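Side-chain contacts in 3',5'-cyclic-nucleotide phosphodiesterase 1 (Saccharomyces cerevisiae, PDB 4OJV), which is a class II cyclic-nucleotide phosphodiesterase by family, a dimeric metallo-beta-lactamase-like protein that carries two zinc ions in each subunit: residues L131-G136 with V324-S329; A332-D335 with L341-L344. One frame throughout, in Å; residues are numbered along the deposited sequence.

Contact 1. Residues L131-G136 with V324-S329. With ZN (zinc ion), chain E; SO4 (sulfate ion), chain B.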
ATOM      1  N   LEU A 131      -7.002   5.358   5.108  1.00  9.42           N
ATOM      2  CA  LEU A 131      -6.176   5.015   3.958  1.00  9.97           C
ATOM      3  C   LEU A 131      -5.902   3.503   3.817  1.00  9.31           C
ATOM      4  O   LEU A 131      -5.843   3.002   2.688  1.00  9.93           O
ATOM      5  CB  LEU A 131      -4.887   5.848   3.967  1.00 11.06           C
ATOM      6  CG  LEU A 131      -4.040   5.830   2.682  1.00 12.22           C
ATOM      7  CD1 LEU A 131      -3.422   7.205   2.426  1.00 14.67           C
ATOM      8  CD2 LEU A 131      -2.971   4.751   2.750  1.00 13.61           C
ATOM      9  N   ASP A 132      -5.730   2.789   4.937  1.00  9.57           N
ATOM     10  CA  ASP A 132      -5.475   1.343   4.892  1.00  9.94           C
ATOM     11  C   ASP A 132      -6.636   0.538   4.310  1.00 10.20           C
ATOM     12  O   ASP A 132      -6.450  -0.620   3.940  1.00 11.30           O
ATOM     13  CB  ASP A 132      -5.029   0.753   6.261  1.00 11.22           C
ATOM     14  CG  ASP A 132      -6.056   0.991   7.398  1.00 10.57           C
ATOM     15  OD1 ASP A 132      -6.498   2.161   7.502  1.00 11.10           O
ATOM     16  OD2 ASP A 132      -6.455   0.061   8.208  1.00 11.40           O
ATOM     17  N   HIS A 133      -7.818   1.144   4.195  1.00  9.21           N
ATOM     18  CA  HIS A 133      -8.988   0.459   3.646  1.00  9.01           C
ATOM     19  C   HIS A 133      -9.276   0.854   2.228  1.00  8.31           C
ATOM     20  O   HIS A 133     -10.217   0.332   1.634  1.00  9.12           O
ATOM     21  CB  HIS A 133     -10.216   0.658   4.545  1.00  9.38           C
ATOM     22  CG  HIS A 133     -10.021   0.068   5.911  1.00  9.21           C
ATOM     23  ND1 HIS A 133     -10.625  -1.074   6.342  1.00 10.10           N
ATOM     24  CD2 HIS A 133      -9.178   0.465   6.924  1.00  9.92           C
ATOM     25  CE1 HIS A 133     -10.179  -1.361   7.575  1.00  9.98           C
ATOM     26  NE2 HIS A 133      -9.285  -0.432   7.922  1.00 10.72           N
ATOM     27  N   ILE A 134      -8.445   1.728   1.656  1.00  8.86           N
ATOM     28  CA  ILE A 134      -8.688   2.212   0.292  1.00  9.35           C
ATOM     29  C   ILE A 134      -7.450   2.285  -0.600  1.00  8.90           C
ATOM     30  O   ILE A 134      -7.573   2.590  -1.772  1.00 10.00           O
ATOM     31  CB  ILE A 134      -9.395   3.592   0.262  1.00  9.78           C
ATOM     32  CG1 ILE A 134      -8.493   4.652   0.912  1.00 11.42           C
ATOM     33  CG2 ILE A 134     -10.767   3.488   0.910  1.00 10.70           C
ATOM     34  CD1 ILE A 134      -8.924   6.083   0.671  1.00 12.80           C
ATOM     35  N   SER A 135      -6.265   2.010  -0.059  1.00  9.48           N
ATOM     36  CA  SER A 135      -5.026   2.234  -0.808  1.00 10.28           C
ATOM     37  C   SER A 135      -4.930   1.404  -2.095  1.00 10.00           C
ATOM     38  O   SER A 135      -4.488   1.919  -3.130  1.00 10.88           O
ATOM     39  CB  SER A 135      -3.816   1.996   0.088  1.00 11.93           C
ATOM     40  OG  SER A 135      -3.844   0.704   0.635  1.00 13.60           O
ATOM     41  N   GLY A 136      -5.341   0.134  -2.042  1.00 10.04           N
ATOM     42  CA  GLY A 136      -5.336  -0.711  -3.231  1.00 10.40           C
ATOM     43  C   GLY A 136      -6.402  -0.308  -4.231  1.00  9.58           C
ATOM     44  O   GLY A 136      -6.136  -0.217  -5.426  1.00 10.27           O
ATOM     45  N   VAL A 324     -11.209 -13.506  12.708  1.00 10.39           N
ATOM     46  CA  VAL A 324     -10.633 -12.304  13.306  1.00 10.58           C
ATOM     47  C   VAL A 324      -9.722 -11.621  12.301  1.00 10.06           C
ATOM     48  O   VAL A 324      -8.818 -12.244  11.745  1.00 10.87           O
ATOM     49  CB  VAL A 324      -9.844 -12.681  14.571  1.00 11.56           C
ATOM     50  CG1 VAL A 324      -9.174 -11.472  15.200  1.00 12.51           C
ATOM     51  CG2 VAL A 324     -10.763 -13.352  15.583  1.00 12.84           C
ATOM     52  N   THR A 325      -9.969 -10.336  12.078  1.00 10.18           N
ATOM     53  CA  THR A 325      -9.265  -9.562  11.068  1.00 10.41           C
ATOM     54  C   THR A 325      -8.497  -8.403  11.696  1.00 10.49           C
ATOM     55  O   THR A 325      -8.638  -8.112  12.884  1.00 10.88           O
ATOM     56  CB  THR A 325     -10.279  -8.982  10.067  1.00 10.60           C
ATOM     57  OG1 THR A 325     -11.128  -8.066  10.769  1.00 11.44           O
ATOM     58  CG2 THR A 325     -11.120 -10.101   9.441  1.00 11.55           C
ATOM     59  N   HIS A 326      -7.685  -7.735  10.879  1.00 10.53           N
ATOM     60  CA  HIS A 326      -7.130  -6.421  11.223  1.00 11.26           C
ATOM     61  C   HIS A 326      -6.255  -6.453  12.450  1.00 11.05           C
ATOM     62  O   HIS A 326      -6.184  -5.493  13.203  1.00 12.33           O
ATOM     63  CB  HIS A 326      -8.277  -5.409  11.390  1.00 11.75           C
ATOM     64  CG  HIS A 326      -7.876  -3.966  11.217  1.00 10.87           C
ATOM     65  ND1 HIS A 326      -7.397  -3.215  12.234  1.00 11.96           N
ATOM     66  CD2 HIS A 326      -7.967  -3.124  10.118  1.00 11.22           C
ATOM     67  CE1 HIS A 326      -7.156  -1.972  11.793  1.00 11.17           C
ATOM     68  NE2 HIS A 326      -7.513  -1.907  10.506  1.00 11.28           N
ATOM     69  N   VAL A 327      -5.556  -7.561  12.668  1.00 10.98           N
ATOM     70  CA  VAL A 327      -4.622  -7.619  13.787  1.00 11.05           C
ATOM     71  C   VAL A 327      -3.409  -6.746  13.459  1.00 10.78           C
ATOM     72  O   VAL A 327      -2.843  -6.826  12.366  1.00 10.87           O
ATOM     73  CB  VAL A 327      -4.201  -9.065  14.126  1.00 11.07           C
ATOM     74  CG1 VAL A 327      -3.156  -9.083  15.235  1.00 12.12           C
ATOM     75  CG2 VAL A 327      -5.421  -9.882  14.537  1.00 12.32           C
ATOM     76  N   LYS A 328      -3.027  -5.906  14.413  1.00 10.07           N
ATOM     77  CA  LYS A 328      -1.896  -5.007  14.222  1.00 10.90           C
ATOM     78  C   LYS A 328      -0.576  -5.677  14.569  1.00 10.49           C
ATOM     79  O   LYS A 328      -0.517  -6.561  15.436  1.00 11.77           O
ATOM     80  CB  LYS A 328      -2.090  -3.761  15.084  1.00 11.91           C
ATOM     81  CG  LYS A 328      -3.198  -2.860  14.561  1.00 12.34           C
ATOM     82  CD  LYS A 328      -3.384  -1.604  15.403  1.00 14.15           C
ATOM     83  CE  LYS A 328      -4.448  -0.665  14.841  1.00 14.79           C
ATOM     84  NZ  LYS A 328      -4.131  -0.070  13.508  1.00 15.35           N
ATOM     85  N   SER A 329       0.498  -5.254  13.908  1.00 11.14           N
ATOM     86  CA  SER A 329       1.838  -5.622  14.381  1.00 12.54           C
ATOM     87  C   SER A 329       2.112  -4.928  15.705  1.00 13.81           C
ATOM     88  O   SER A 329       1.511  -3.896  16.040  1.00 15.29           O
ATOM     89  CB  SER A 329       2.935  -5.208  13.401  1.00 14.22           C
ATOM     90  OG  SER A 329       2.782  -5.820  12.151  1.00 13.71           O
TER
HETATM   91 ZN    ZN E 404      -8.055  -0.072   9.624  1.00 12.85          ZN
HETATM   92  S   SO4 B 401      -6.681   2.064  11.958  1.00 17.23           S
HETATM   93  O1  SO4 B 401      -5.908   2.873  10.975  1.00 17.96           O
HETATM   94  O2  SO4 B 401      -5.936   2.035  13.252  1.00 17.99           O
HETATM   95  O3  SO4 B 401      -8.052   2.637  12.148  1.00 16.87           O
HETATM   96  O4  SO4 B 401      -6.752   0.686  11.410  1.00 19.18           O
HETATM   97  O   HOH W   1      -8.235   1.934   9.549  1.00 13.33           O
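Asp132 and His133 meet His326 at one zinc of the dinuclear site, and the metal is what joins the two segments. Asp132 OD2, His133 NE2 and His326 NE2 each lie 2.1 Å from the zinc ion. Their closeness reflects the shared metal: Asp132 OD2 and His326 NE2 are 3.2 Å apart without a hydrogen bond. The imidazoles of His133 and His326 meet rim to rim, planes 21° apart, with neither over the other's face, whereas the Asp132 carboxylate is turned 62° from the His326 ring. His326 reaches the metal with CG anti to its backbone N (chi1 -158°).

Adjacent Asp132 and His133 close the HxHxDH motif of the metallo-hydrolase clan, after strand 121-125 of one large sheet; His128 and His130 bind the second zinc, and Asp244 is shared by both metals. His326 follows strand 321-325 of the other large sheet, so the site lies where loops from both sheets meet, at the edge of the sandwich. Behind the rings, Asp39 accepts a hydrogen bond at His133 ND1 and Ser281 OG pairs with His326 ND1, fixing ring rotation.

A water 2.0 Å from the zinc ion donates to Asp132 OD1 at 2.7 Å, so the second carboxylate oxygen orients a metal ligand. Lys328, bent at its last torsion, gives NZ to sulfate O2 at 2.8 Å; sulfate O4, less surely placed, also binds the zinc ion.

Contact 2. Residues A332-D335 with L341-L344; sequences AKRD and LEEL
Arg334, just before the N-cap of helix 336-350, meets Glu342 in the second turn end-on. Two nitrogens grip two oxygens: Arg334 NH1 donates to Glu342 OE1 at 2.8 Å, and Arg334 NH2 to Glu342 OE2 at 2.6 Å. Both N-H...O angles are 149°, so the bonds are bent to the same degree. The planes stand 29° apart, consistent with the bend: each nitrogen meets its oxygen from above the carboxylate plane, while the oxygens lie moderately tilted from that of the guanidinium.

Conformation brings the groups together from different directions. Arg334 leaves the loop with CG swung away from its backbone N, beside the carbonyl carbon, then bends at chi2, whose 146° falls short of full extension. Glu342 instead sets CG beside its own backbone N and runs extended beyond it, reaching out from the helix to cross the arginine at about a right angle. Glu70 lies near Arg334 NE as a long, weak second ion pair.

Next along the chain, Asp335 occupies the N-cap position, and its side chain caps a backbone N of the helix. A salt bridge from the residue before an N-cap to a helical glutamate thus ties the lead-in loop to its own helix, a surface bidentate arginine-carboxylate pair joining that loop to the second turn.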
ATOM      1  N   ALA A 332       6.466  -7.166  19.895  1.00 17.40           N
ATOM      2  CA  ALA A 332       6.350  -8.165  20.949  1.00 17.54           C
ATOM      3  C   ALA A 332       7.118  -9.424  20.585  1.00 15.69           C
ATOM      4  O   ALA A 332       7.485  -9.629  19.431  1.00 15.08           O
ATOM      5  CB  ALA A 332       4.887  -8.504  21.193  1.00 20.88           C
ATOM      6  N   LYS A 333       7.357 -10.278  21.578  1.00 15.96           N
ATOM      7  CA  LYS A 333       8.086 -11.516  21.342  1.00 16.36           C
ATOM      8  C   LYS A 333       7.261 -12.511  20.533  1.00 14.47           C
ATOM      9  O   LYS A 333       7.804 -13.237  19.707  1.00 16.07           O
ATOM     10  CB  LYS A 333       8.540 -12.145  22.660  1.00 20.73           C
ATOM     11  CG  LYS A 333       9.610 -11.346  23.391  1.00 27.21           C
ATOM     12  CD  LYS A 333      10.066 -12.045  24.663  1.00 31.23           C
ATOM     13  CE  LYS A 333      11.188 -11.273  25.340  1.00 36.65           C
ATOM     14  NZ  LYS A 333      11.692 -11.968  26.555  1.00 40.88           N
ATOM     15  N   ARG A 334       5.948 -12.525  20.763  1.00 13.19           N
ATOM     16  CA  ARG A 334       5.060 -13.508  20.132  1.00 12.86           C
ATOM     17  C   ARG A 334       4.090 -12.838  19.167  1.00 11.71           C
ATOM     18  O   ARG A 334       3.606 -11.731  19.412  1.00 12.51           O
ATOM     19  CB  ARG A 334       4.294 -14.287  21.206  1.00 14.96           C
ATOM     20  CG  ARG A 334       3.468 -15.475  20.716  1.00 15.23           C
ATOM     21  CD  ARG A 334       3.453 -16.594  21.752  1.00 18.91           C
ATOM     22  NE  ARG A 334       2.780 -17.802  21.265  1.00 22.62           N
ATOM     23  CZ  ARG A 334       1.516 -18.115  21.508  1.00 22.55           C
ATOM     24  NH1 ARG A 334       0.754 -17.310  22.239  1.00 26.21           N
ATOM     25  NH2 ARG A 334       1.018 -19.242  21.015  1.00 22.89           N
ATOM     26  N   ASP A 335       3.813 -13.536  18.075  1.00 10.61           N
ATOM     27  CA  ASP A 335       2.865 -13.081  17.063  1.00 11.00           C
ATOM     28  C   ASP A 335       1.536 -12.734  17.739  1.00 10.55           C
ATOM     29  O   ASP A 335       0.918 -13.589  18.380  1.00 11.12           O
ATOM     30  CB  ASP A 335       2.698 -14.208  16.039  1.00 11.33           C
ATOM     31  CG  ASP A 335       1.950 -13.793  14.773  1.00 11.34           C
ATOM     32  OD1 ASP A 335       0.951 -13.043  14.845  1.00 11.94           O
ATOM     33  OD2 ASP A 335       2.371 -14.275  13.697  1.00 11.45           O
ATOM     34  N   LEU A 341      -5.736 -15.032  19.497  1.00 12.18           N
ATOM     35  CA  LEU A 341      -6.526 -16.247  19.309  1.00 13.20           C
ATOM     36  C   LEU A 341      -6.684 -16.993  20.643  1.00 13.82           C
ATOM     37  O   LEU A 341      -7.788 -17.415  21.008  1.00 14.46           O
ATOM     38  CB  LEU A 341      -5.904 -17.142  18.239  1.00 13.75           C
ATOM     39  CG  LEU A 341      -6.681 -18.392  17.834  1.00 13.40           C
ATOM     40  CD1 LEU A 341      -8.062 -18.046  17.295  1.00 15.42           C
ATOM     41  CD2 LEU A 341      -5.879 -19.182  16.812  1.00 14.98           C
ATOM     42  N   GLU A 342      -5.583 -17.128  21.378  1.00 13.58           N
ATOM     43  CA  GLU A 342      -5.614 -17.810  22.673  1.00 14.87           C
ATOM     44  C   GLU A 342      -6.473 -17.075  23.680  1.00 14.40           C
ATOM     45  O   GLU A 342      -7.253 -17.690  24.405  1.00 15.77           O
ATOM     46  CB  GLU A 342      -4.198 -17.942  23.201  1.00 16.61           C
ATOM     47  CG  GLU A 342      -3.379 -18.947  22.427  1.00 21.64           C
ATOM     48  CD  GLU A 342      -1.928 -18.939  22.828  1.00 26.09           C
ATOM     49  OE1 GLU A 342      -1.537 -18.070  23.639  1.00 29.75           O
ATOM     50  OE2 GLU A 342      -1.180 -19.806  22.329  1.00 32.57           O
ATOM     51  N   GLU A 343      -6.346 -15.752  23.712  1.00 13.93           N
ATOM     52  CA  GLU A 343      -7.121 -14.917  24.622  1.00 14.01           C
ATOM     53  C   GLU A 343      -8.610 -14.973  24.316  1.00 14.65           C
ATOM     54  O   GLU A 343      -9.440 -15.090  25.227  1.00 16.15           O
ATOM     55  CB  GLU A 343      -6.593 -13.477  24.628  1.00 14.13           C
ATOM     56  CG  GLU A 343      -5.211 -13.385  25.263  1.00 15.48           C
ATOM     57  CD  GLU A 343      -4.578 -12.007  25.192  1.00 14.41           C
ATOM     58  OE1 GLU A 343      -5.020 -11.147  24.400  1.00 14.57           O
ATOM     59  OE2 GLU A 343      -3.611 -11.774  25.945  1.00 15.91           O
ATOM     60  N   LEU A 344      -8.956 -14.916  23.032  1.00 13.96           N
ATOM     61  CA  LEU A 344     -10.358 -15.013  22.633  1.00 14.18           C
ATOM     62  C   LEU A 344     -10.962 -16.371  22.992  1.00 13.55           C
ATOM     63  O   LEU A 344     -12.082 -16.437  23.513  1.00 15.38           O
ATOM     64  CB  LEU A 344     -10.519 -14.750  21.137  1.00 13.41           C
ATOM     65  CG  LEU A 344     -10.353 -13.299  20.681  1.00 13.26           C
ATOM     66  CD1 LEU A 344     -10.249 -13.238  19.166  1.00 14.12           C
ATOM     67  CD2 LEU A 344     -11.490 -12.422  21.164  1.00 13.63           C
TER

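Contact 1 is buried, its centre about 9 Å from the centre of the chain, whereas contact 2 lies on the surface, its centre about 21 Å from that point. The two bury nearly equal areas, 86 and 87 Å², yet one brings together segments 188 residues apart through a metal and the other joins residues eight apart in sequence by direct opposite charges. They follow in series: strand 321-325 leads through residues 324-329 and the loop with 332-335 into helix 336-350. That helix packs back on the strand, Val324 CG2 lying 3.6 Å from Leu344 CD1, an apolar touch between two polar contacts. Both contacts also approach the second subunit, whose Asn109 donates to Ala332 O and whose Trp175 packs on Asp132.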